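Local coordinates for glyoxalase family protein (Bacillus cereus, PDB 1ZSW) that is of unknown function but binds a zinc ion and belongs to the glyoxalase/bleomycin resistance protein/dioxygenase superfamily, at residues A[25-33]-A[218-227]; A[153-164]-A[177-185]. One frame throughout, in Å; residues are numbered along the deposited sequence. Where two conformers were deposited one is given.

Interaction 1 of 2, residues A[25-33]-A[218-227]. With ZN (zinc ion), chain B.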
loop_
_atom_site.group_PDB
_atom_site.type_symbol
_atom_site.label_atom_id
_atom_site.label_comp_id
_atom_site.label_asym_id
_atom_site.label_seq_id
_atom_site.Cartn_x
_atom_site.Cartn_y
_atom_site.Cartn_z
ATOM N N MET A 25 5.760 -21.442 5.299
ATOM C CA MET A 25 5.892 -22.371 4.177
ATOM C C MET A 25 6.255 -21.658 2.871
ATOM O O MET A 25 6.831 -22.262 1.957
ATOM C CB MET A 25 4.585 -23.144 3.997
ATOM C CG MET A 25 4.588 -24.225 2.930
ATOM S SD MET A 25 3.052 -25.187 2.918
ATOM C CE MET A 25 3.344 -26.271 4.300
ATOM N N TYR A 26 5.895 -20.374 2.785
ATOM C CA TYR A 26 6.051 -19.595 1.560
ATOM C C TYR A 26 6.642 -18.249 1.865
ATOM O O TYR A 26 6.471 -17.726 2.982
ATOM C CB TYR A 26 4.702 -19.341 0.870
ATOM C CG TYR A 26 3.927 -20.571 0.487
ATOM C CD1 TYR A 26 2.839 -20.979 1.235
ATOM C CD2 TYR A 26 4.292 -21.315 -0.635
ATOM C CE1 TYR A 26 2.099 -22.146 0.887
ATOM C CE2 TYR A 26 3.579 -22.468 -0.998
ATOM C CZ TYR A 26 2.478 -22.861 -0.232
ATOM O OH TYR A 26 1.764 -23.982 -0.586
ATOM N N GLU A 27 7.350 -17.682 0.887
ATOM C CA GLU A 27 7.889 -16.322 1.009
ATOM C C GLU A 27 6.757 -15.343 0.757
ATOM O O GLU A 27 5.743 -15.685 0.139
ATOM C CB GLU A 27 9.015 -16.065 -0.010
ATOM C CG GLU A 27 8.544 -15.820 -1.451
ATOM C CD GLU A 27 9.678 -15.722 -2.490
ATOM O OE1 GLU A 27 10.859 -15.543 -2.109
ATOM O OE2 GLU A 27 9.378 -15.824 -3.692
ATOM N N ILE A 28 6.932 -14.125 1.239
ATOM C CA ILE A 28 6.048 -13.010 0.909
ATOM C C ILE A 28 6.893 -12.030 0.121
ATOM O O ILE A 28 7.836 -11.453 0.660
ATOM C CB ILE A 28 5.488 -12.316 2.195
ATOM C CG1 ILE A 28 4.556 -13.218 3.016
ATOM C CG2 ILE A 28 4.783 -10.993 1.860
ATOM C CD1 ILE A 28 3.197 -13.516 2.394
ATOM N N LYS A 29 6.552 -11.806 -1.141
ATOM C CA LYS A 29 7.412 -10.999 -2.012
ATOM C C LYS A 29 7.483 -9.526 -1.682
ATOM O O LYS A 29 8.454 -8.874 -2.044
ATOM C CB LYS A 29 7.058 -11.196 -3.474
ATOM C CG LYS A 29 7.467 -12.607 -3.959
ATOM C CD LYS A 29 7.674 -12.650 -5.457
ATOM C CE LYS A 29 9.125 -12.380 -5.789
ATOM N NZ LYS A 29 9.433 -12.573 -7.240
ATOM N N GLY A 30 6.455 -8.999 -1.033
ATOM C CA GLY A 30 6.408 -7.550 -0.805
ATOM C C GLY A 30 4.986 -7.067 -0.551
ATOM O O GLY A 30 4.030 -7.855 -0.496
ATOM N N HIS A 31 4.873 -5.764 -0.391
ATOM C CA HIS A 31 3.553 -5.130 -0.315
ATOM C C HIS A 31 2.804 -5.302 -1.628
ATOM O O HIS A 31 3.392 -5.259 -2.727
ATOM C CB HIS A 31 3.622 -3.628 -0.011
ATOM C CG HIS A 31 4.568 -3.267 1.101
ATOM N ND1 HIS A 31 4.522 -3.894 2.327
ATOM C CD2 HIS A 31 5.553 -2.323 1.186
ATOM C CE1 HIS A 31 5.444 -3.361 3.124
ATOM N NE2 HIS A 31 6.088 -2.417 2.453
ATOM N N HIS A 32 1.473 -5.384 -1.500
ATOM C CA HIS A 32 0.569 -5.483 -2.669
ATOM C C HIS A 32 -0.037 -4.125 -3.006
ATOM O O HIS A 32 0.087 -3.636 -4.127
ATOM C CB HIS A 32 -0.516 -6.534 -2.386
ATOM C CG HIS A 32 -1.365 -6.884 -3.570
ATOM N ND1 HIS A 32 -2.355 -6.055 -4.052
ATOM C CD2 HIS A 32 -1.385 -8.001 -4.343
ATOM C CE1 HIS A 32 -2.967 -6.649 -5.069
ATOM N NE2 HIS A 32 -2.376 -7.820 -5.286
ATOM N N HIS A 33 -0.680 -3.509 -2.019
ATOM C CA HIS A 33 -1.220 -2.164 -2.182
ATOM C C HIS A 33 -1.481 -1.602 -0.831
ATOM O O HIS A 33 -1.349 -2.317 0.180
ATOM C CB HIS A 33 -2.539 -2.149 -3.008
ATOM C CG HIS A 33 -3.689 -2.882 -2.378
ATOM N ND1 HIS A 33 -3.914 -4.230 -2.596
ATOM C CD2 HIS A 33 -4.729 -2.446 -1.614
ATOM C CE1 HIS A 33 -5.012 -4.602 -1.952
ATOM N NE2 HIS A 33 -5.532 -3.537 -1.357
ATOM N N SER A 218 10.160 -8.383 4.292
ATOM C CA SER A 218 9.518 -9.645 3.915
ATOM C C SER A 218 10.513 -10.580 3.267
ATOM O O SER A 218 10.496 -11.799 3.522
ATOM C CB SER A 218 8.289 -9.409 2.995
ATOM O OG SER A 218 8.615 -8.931 1.714
ATOM N N ILE A 219 11.371 -9.983 2.433
ATOM C CA ILE A 219 12.525 -10.655 1.816
ATOM C C ILE A 219 13.758 -9.960 2.402
ATOM O O ILE A 219 13.862 -8.736 2.358
ATOM C CB ILE A 219 12.523 -10.527 0.250
ATOM C CG1 ILE A 219 11.259 -11.150 -0.403
ATOM C CG2 ILE A 219 13.801 -11.174 -0.375
ATOM C CD1 ILE A 219 11.076 -12.671 -0.163
ATOM N N LYS A 220 14.697 -10.720 2.965
ATOM C CA LYS A 220 15.905 -10.075 3.491
ATOM C C LYS A 220 16.659 -9.283 2.421
ATOM O O LYS A 220 16.963 -9.803 1.326
ATOM C CB LYS A 220 16.842 -11.135 4.123
ATOM C CG LYS A 220 18.118 -10.510 4.660
ATOM C CD LYS A 220 18.779 -11.446 5.651
ATOM C CE LYS A 220 20.276 -11.177 5.741
ATOM N NZ LYS A 220 20.911 -12.170 6.658
ATOM N N GLY A 221 16.935 -8.020 2.733
ATOM C CA GLY A 221 17.690 -7.142 1.851
ATOM C C GLY A 221 16.867 -6.302 0.902
ATOM O O GLY A 221 17.410 -5.425 0.224
ATOM N N GLU A 222 15.559 -6.566 0.841
ATOM C CA GLU A 222 14.693 -5.872 -0.118
ATOM C C GLU A 222 13.763 -4.858 0.556
ATOM O O GLU A 222 13.259 -5.093 1.674
ATOM C CB GLU A 222 13.859 -6.869 -0.920
ATOM C CG GLU A 222 14.660 -7.870 -1.735
ATOM C CD GLU A 222 13.769 -8.709 -2.635
ATOM O OE1 GLU A 222 12.525 -8.622 -2.508
ATOM O OE2 GLU A 222 14.311 -9.489 -3.454
ATOM N N ALA A 223 13.583 -3.740 -0.137
ATOM C CA ALA A 223 12.760 -2.625 0.335
ATOM C C ALA A 223 11.273 -2.891 0.098
ATOM O O ALA A 223 10.437 -2.246 0.721
ATOM C CB ALA A 223 13.137 -1.345 -0.373
ATOM N N PHE A 224 10.977 -3.792 -0.834
ATOM C CA PHE A 224 9.631 -3.877 -1.417
ATOM C C PHE A 224 8.575 -4.395 -0.445
ATOM O O PHE A 224 7.379 -4.301 -0.726
ATOM C CB PHE A 224 9.634 -4.791 -2.644
ATOM C CG PHE A 224 10.813 -4.587 -3.521
ATOM C CD1 PHE A 224 11.102 -3.336 -4.034
ATOM C CD2 PHE A 224 11.651 -5.661 -3.791
ATOM C CE1 PHE A 224 12.220 -3.129 -4.822
ATOM C CE2 PHE A 224 12.774 -5.476 -4.588
ATOM C CZ PHE A 224 13.051 -4.211 -5.100
ATOM N N GLY A 225 9.006 -4.945 0.682
ATOM C CA GLY A 225 8.074 -5.471 1.664
ATOM C C GLY A 225 8.443 -4.985 3.048
ATOM O O GLY A 225 7.984 -5.551 4.047
ATOM N N GLU A 226 9.236 -3.914 3.104
ATOM C CA GLU A 226 9.778 -3.454 4.380
ATOM C C GLU A 226 8.721 -2.781 5.238
ATOM O O GLU A 226 7.936 -1.982 4.731
ATOM C CB GLU A 226 10.957 -2.539 4.141
ATOM C CG GLU A 226 11.704 -2.179 5.433
ATOM C CD GLU A 226 12.947 -1.337 5.132
ATOM O OE1 GLU A 226 12.848 -0.100 5.146
ATOM O OE2 GLU A 226 13.991 -1.957 4.856
ATOM N N ILE A 227 8.723 -3.125 6.520
ATOM C CA ILE A 227 7.806 -2.519 7.506
ATOM C C ILE A 227 8.643 -1.937 8.636
ATOM O O ILE A 227 9.495 -2.636 9.175
ATOM C CB ILE A 227 6.824 -3.554 8.046
ATOM C CG1 ILE A 227 5.891 -3.993 6.884
ATOM C CG2 ILE A 227 5.973 -2.939 9.117
ATOM C CD1 ILE A 227 4.919 -5.088 7.361
HETATM ZN ZN ZN B . -7.274 -3.639 -0.149
HETATM O O HOH W 1 9.372 -14.154 2.844
HETATM O O HOH W 2 10.645 -7.654 -0.788
HETATM O O HOH W 3 10.402 -9.632 -3.851
#
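Two donors converge on the carbonyl oxygen of Glu226: NE2 of His31, across the contact at 3.0 Å, and the backbone N of Val184. The histidine bond is bent, 130° at the hydrogen; Glu226 O lies in the imidazole plane, yet NE2 stands well above the plane of the carbonyl and misses a lone pair. Over one face of the same ring sits Gly225 CA, 3.8 Å from the His31 centroid and near the ring normal, a CH-pi contact, while Ile227 CG1 borders the edge at CE1. His31 N donates to Phe224 O at 2.9 Å along a much straighter line (163°). Here the backbones touch, Gly30 CA lying 3.6 Å from Gly225 CA, an approach that two residues without side chains permit. Earlier in both segments, OG of Ser218 sits between its own backbone N and carbonyl carbon (chi1 69°), which directs it to Ile28 O at 2.8 Å. One water bridges Ile28 N and Ser218 O, and another joins Lys29 O to Glu222 OE1. The loop between strands 213-217 and 227-231 thus docks on the lead-in and first residue of strand 31-38, which carries zinc ligand His33; His246 and Glu294 also bind the zinc. Strand 180-188 touches His31 through Met181, and Ile28 packs on Val251 of strand 244-251 and Trp260 of helix 254-266.

Interaction 2 of 2, residues A[153-164]-A[177-185]; sequences LLVSNGEKVEHW and QIQGMGSVE
Gln179 can be followed outward from the indole of Trp164 to the turn at 156-159. Its CB rests 3.7 Å from Trp164 CE3. CG stands anti to the carbonyl carbon (chi1 -57°), and the chain beyond runs extended, carrying the amide away from the tryptophan. There CD lies close to Ser156, and OE1 accepts from Ser156 OG at 2.6 Å, in the amide plane and on a lone pair. The other branch, NE2, reaches Glu159 O at 2.9 Å, but the 123° angle at the hydrogen makes this a weak bond.

Ser156 OG also accepts from Gly158 N, an ST turn within the type I' turn, while its one proton faces both Gln179 OE1 and Val109 O, so those two bonds cannot both be at full strength. Lys160 NZ bonds both Val161 O and Trp164 O.

Trp164 is sandwiched. Gln179 O lies 3.3 Å above one face toward the rim, and Gly180 CA sits over the six-membered ring, 3.8 Å from its centroid, as a CH-pi contact; Val161 CB, from the same segment, lies against the opposite face, toward the rim. Its NE1 bonds Pro80 O, and Phe224 meets the indole edge-to-face.

Just ahead of strand 180-188, Ile178 makes an apolar contact: its CG1 meets Leu153 CD2 at 4.1 Å, the side chains crossing at about a right angle. Leu154 CD1 packs a methyl on the hydroxyl of Ser183, 3.5 Å from OG, which is bonded to Glu226. Ser183 N is buried here without a partner. The chemistry therefore implies a junction without a salt bridge between the segments: one neutral amide joins them by an acceptor bond and a weaker donor bond, while an indole face supplies much of the packing.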
loop_
_atom_site.group_PDB
_atom_site.type_symbol
_atom_site.label_atom_id
_atom_site.label_comp_id
_atom_site.label_asym_id
_atom_site.label_seq_id
_atom_site.Cartn_x
_atom_site.Cartn_y
_atom_site.Cartn_z
ATOM N N LEU A 153 9.762 9.753 0.165
ATOM C CA LEU A 153 10.494 9.237 -0.965
ATOM C C LEU A 153 11.813 8.616 -0.512
ATOM O O LEU A 153 12.515 9.192 0.354
ATOM C CB LEU A 153 10.747 10.336 -1.995
ATOM C CG LEU A 153 9.567 11.091 -2.542
ATOM C CD1 LEU A 153 10.063 12.159 -3.495
ATOM C CD2 LEU A 153 8.610 10.136 -3.307
ATOM N N LEU A 154 12.136 7.462 -1.053
ATOM C CA LEU A 154 13.273 6.664 -0.574
ATOM C C LEU A 154 14.135 6.225 -1.753
ATOM O O LEU A 154 13.632 5.724 -2.764
ATOM C CB LEU A 154 12.773 5.415 0.136
ATOM C CG LEU A 154 11.818 5.552 1.322
ATOM C CD1 LEU A 154 11.191 4.147 1.636
ATOM C CD2 LEU A 154 12.549 6.189 2.533
ATOM N N VAL A 155 15.439 6.391 -1.646
ATOM C CA VAL A 155 16.296 6.023 -2.755
ATOM C C VAL A 155 16.501 4.550 -2.878
ATOM O O VAL A 155 16.932 3.889 -1.934
ATOM C CB VAL A 155 17.651 6.784 -2.744
ATOM C CG1 VAL A 155 18.556 6.221 -3.818
ATOM C CG2 VAL A 155 17.386 8.253 -2.951
ATOM N N SER A 156 16.204 4.054 -4.082
ATOM C CA SER A 156 16.257 2.642 -4.399
ATOM C C SER A 156 17.562 2.191 -5.038
ATOM O O SER A 156 17.869 1.010 -5.009
ATOM C CB SER A 156 15.098 2.260 -5.328
ATOM O OG SER A 156 15.328 2.709 -6.670
ATOM N N ASN A 157 18.308 3.127 -5.628
ATOM C CA ASN A 157 19.462 2.783 -6.465
ATOM C C ASN A 157 19.014 2.017 -7.711
ATOM O O ASN A 157 19.784 1.249 -8.297
ATOM C CB ASN A 157 20.500 1.970 -5.675
ATOM C CG ASN A 157 21.006 2.710 -4.452
ATOM O OD1 ASN A 157 21.358 3.889 -4.530
ATOM N ND2 ASN A 157 21.035 2.024 -3.312
ATOM N N GLY A 158 17.757 2.218 -8.102
ATOM C CA GLY A 158 17.207 1.552 -9.286
ATOM C C GLY A 158 16.637 0.157 -9.050
ATOM O O GLY A 158 16.057 -0.432 -9.962
ATOM N N GLU A 159 16.788 -0.379 -7.835
ATOM C CA GLU A 159 16.169 -1.660 -7.501
ATOM C C GLU A 159 14.663 -1.558 -7.658
ATOM O O GLU A 159 14.048 -0.498 -7.395
ATOM C CB GLU A 159 16.541 -2.130 -6.094
ATOM C CG GLU A 159 18.045 -2.424 -5.923
ATOM C CD GLU A 159 18.546 -3.542 -6.841
ATOM O OE1 GLU A 159 17.865 -4.590 -6.952
ATOM O OE2 GLU A 159 19.624 -3.372 -7.458
ATOM N N LYS A 160 14.075 -2.645 -8.123
ATOM C CA LYS A 160 12.654 -2.663 -8.441
ATOM C C LYS A 160 12.132 -4.094 -8.447
ATOM O O LYS A 160 12.887 -5.056 -8.652
ATOM C CB LYS A 160 12.410 -2.005 -9.809
ATOM C CG LYS A 160 12.974 -2.796 -10.987
ATOM C CD LYS A 160 12.927 -2.002 -12.291
ATOM C CE LYS A 160 11.523 -1.979 -12.875
ATOM N NZ LYS A 160 11.027 -3.347 -13.180
ATOM N N VAL A 161 10.834 -4.235 -8.208
ATOM C CA VAL A 161 10.124 -5.492 -8.457
ATOM C C VAL A 161 10.142 -5.682 -9.968
ATOM O O VAL A 161 9.865 -4.734 -10.701
ATOM C CB VAL A 161 8.678 -5.393 -7.933
ATOM C CG1 VAL A 161 7.794 -6.552 -8.431
ATOM C CG2 VAL A 161 8.697 -5.358 -6.427
ATOM N N GLU A 162 10.483 -6.881 -10.437
ATOM C CA GLU A 162 10.642 -7.087 -11.880
ATOM C C GLU A 162 9.453 -6.595 -12.714
ATOM O O GLU A 162 9.642 -5.999 -13.779
ATOM C CB GLU A 162 11.013 -8.537 -12.233
ATOM C CG GLU A 162 10.996 -8.816 -13.757
ATOM C CD GLU A 162 12.071 -9.784 -14.222
ATOM O OE1 GLU A 162 11.791 -10.560 -15.163
ATOM O OE2 GLU A 162 13.195 -9.767 -13.665
ATOM N N HIS A 163 8.237 -6.821 -12.239
ATOM C CA HIS A 163 7.066 -6.473 -13.052
ATOM C C HIS A 163 6.690 -4.984 -13.111
ATOM O O HIS A 163 5.867 -4.604 -13.924
ATOM C CB HIS A 163 5.841 -7.330 -12.717
ATOM C CG HIS A 163 5.299 -7.134 -11.338
ATOM N ND1 HIS A 163 5.145 -8.171 -10.445
ATOM C CD2 HIS A 163 4.841 -6.027 -10.703
ATOM C CE1 HIS A 163 4.638 -7.714 -9.313
ATOM N NE2 HIS A 163 4.439 -6.416 -9.445
ATOM N N TRP A 164 7.301 -4.151 -12.273
ATOM C CA TRP A 164 7.029 -2.713 -12.321
ATOM C C TRP A 164 7.411 -2.061 -13.664
ATOM O O TRP A 164 8.425 -2.423 -14.260
ATOM C CB TRP A 164 7.775 -2.013 -11.187
ATOM C CG TRP A 164 7.278 -2.356 -9.797
ATOM C CD1 TRP A 164 6.181 -3.112 -9.456
ATOM C CD2 TRP A 164 7.845 -1.892 -8.561
ATOM N NE1 TRP A 164 6.060 -3.172 -8.091
ATOM C CE2 TRP A 164 7.063 -2.420 -7.519
ATOM C CE3 TRP A 164 8.955 -1.094 -8.239
ATOM C CZ2 TRP A 164 7.340 -2.163 -6.169
ATOM C CZ3 TRP A 164 9.250 -0.850 -6.891
ATOM C CH2 TRP A 164 8.435 -1.379 -5.874
ATOM N N GLN A 177 10.665 8.809 -11.848
ATOM C CA GLN A 177 9.310 8.423 -11.435
ATOM C C GLN A 177 9.377 7.584 -10.175
ATOM O O GLN A 177 10.301 6.769 -9.987
ATOM C CB GLN A 177 8.602 7.589 -12.512
ATOM C CG GLN A 177 7.998 8.478 -13.597
ATOM C CD GLN A 177 7.253 7.700 -14.671
ATOM O OE1 GLN A 177 6.635 6.665 -14.407
ATOM N NE2 GLN A 177 7.320 8.200 -15.912
ATOM N N ILE A 178 8.326 7.745 -9.393
ATOM C CA ILE A 178 8.050 6.815 -8.298
ATOM C C ILE A 178 7.990 5.402 -8.861
ATOM O O ILE A 178 7.264 5.149 -9.848
ATOM C CB ILE A 178 6.741 7.202 -7.587
ATOM C CG1 ILE A 178 6.984 8.476 -6.744
ATOM C CG2 ILE A 178 6.320 6.066 -6.643
ATOM C CD1 ILE A 178 5.756 9.241 -6.451
ATOM N N GLN A 179 8.724 4.473 -8.250
ATOM C CA GLN A 179 8.774 3.089 -8.747
ATOM C C GLN A 179 7.653 2.234 -8.195
ATOM O O GLN A 179 6.977 1.503 -8.944
ATOM C CB GLN A 179 10.122 2.437 -8.481
ATOM C CG GLN A 179 11.262 3.238 -9.108
ATOM C CD GLN A 179 12.553 2.833 -8.528
ATOM O OE1 GLN A 179 13.050 3.476 -7.607
ATOM N NE2 GLN A 179 13.085 1.727 -9.010
ATOM N N GLY A 180 7.442 2.340 -6.886
ATOM C CA GLY A 180 6.391 1.603 -6.200
ATOM C C GLY A 180 6.704 1.757 -4.724
ATOM O O GLY A 180 7.517 2.623 -4.341
ATOM N N MET A 181 6.075 0.912 -3.918
ATOM C CA MET A 181 6.162 1.029 -2.456
ATOM C C MET A 181 7.465 0.526 -1.928
ATOM O O MET A 181 7.958 -0.515 -2.344
ATOM C CB MET A 181 5.030 0.219 -1.788
ATOM C CG MET A 181 3.684 0.809 -2.181
ATOM S SD MET A 181 2.308 -0.343 -1.754
ATOM C CE MET A 181 2.440 -0.124 -0.021
ATOM N N GLY A 182 7.962 1.243 -0.911
ATOM C CA GLY A 182 9.081 0.746 -0.083
ATOM C C GLY A 182 8.620 0.573 1.362
ATOM O O GLY A 182 7.599 -0.072 1.610
ATOM N N SER A 183 9.349 1.122 2.330
ATOM C CA SER A 183 8.988 0.973 3.734
ATOM C C SER A 183 7.573 1.448 3.995
ATOM O O SER A 183 7.210 2.540 3.536
ATOM C CB SER A 183 9.891 1.880 4.585
ATOM O OG SER A 183 11.232 1.780 4.163
ATOM N N VAL A 184 6.811 0.687 4.782
ATOM C CA VAL A 184 5.498 1.174 5.288
ATOM C C VAL A 184 5.621 1.215 6.801
ATOM O O VAL A 184 6.126 0.293 7.374
ATOM C CB VAL A 184 4.337 0.239 4.856
ATOM C CG1 VAL A 184 3.038 0.672 5.518
ATOM C CG2 VAL A 184 4.138 0.317 3.300
ATOM N N GLU A 185 5.186 2.323 7.391
ATOM C CA GLU A 185 5.359 2.553 8.847
ATOM C C GLU A 185 4.070 2.212 9.593
ATOM O O GLU A 185 2.964 2.715 9.228
ATOM C CB GLU A 185 5.661 4.024 9.049
ATOM C CG GLU A 185 6.037 4.395 10.471
ATOM C CD GLU A 185 6.244 5.880 10.556
ATOM O OE1 GLU A 185 7.371 6.342 10.171
ATOM O OE2 GLU A 185 5.287 6.603 10.945
#

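How the interactions relate
Strand 180-188 connects the two contacts, whose centres lie about 12 Å apart: Met181 and Val184 of interaction 2 pack their side chains on His31 of interaction 1. Interaction 2 is nested along the chain inside the loop that interaction 1 closes. Interaction 2 is the more buried, joining two strands of one sheet and the connection that leaves the first of them; interaction 1 is partly buried, with waters and exposed Glu27 and Lys29 at its margin, and sets a loop of that sheet against the start of a strand in the other. Main-chain acceptors dominate 25-33/218-227, whereas 153-164/177-185 depends on a side-chain amide and an indole.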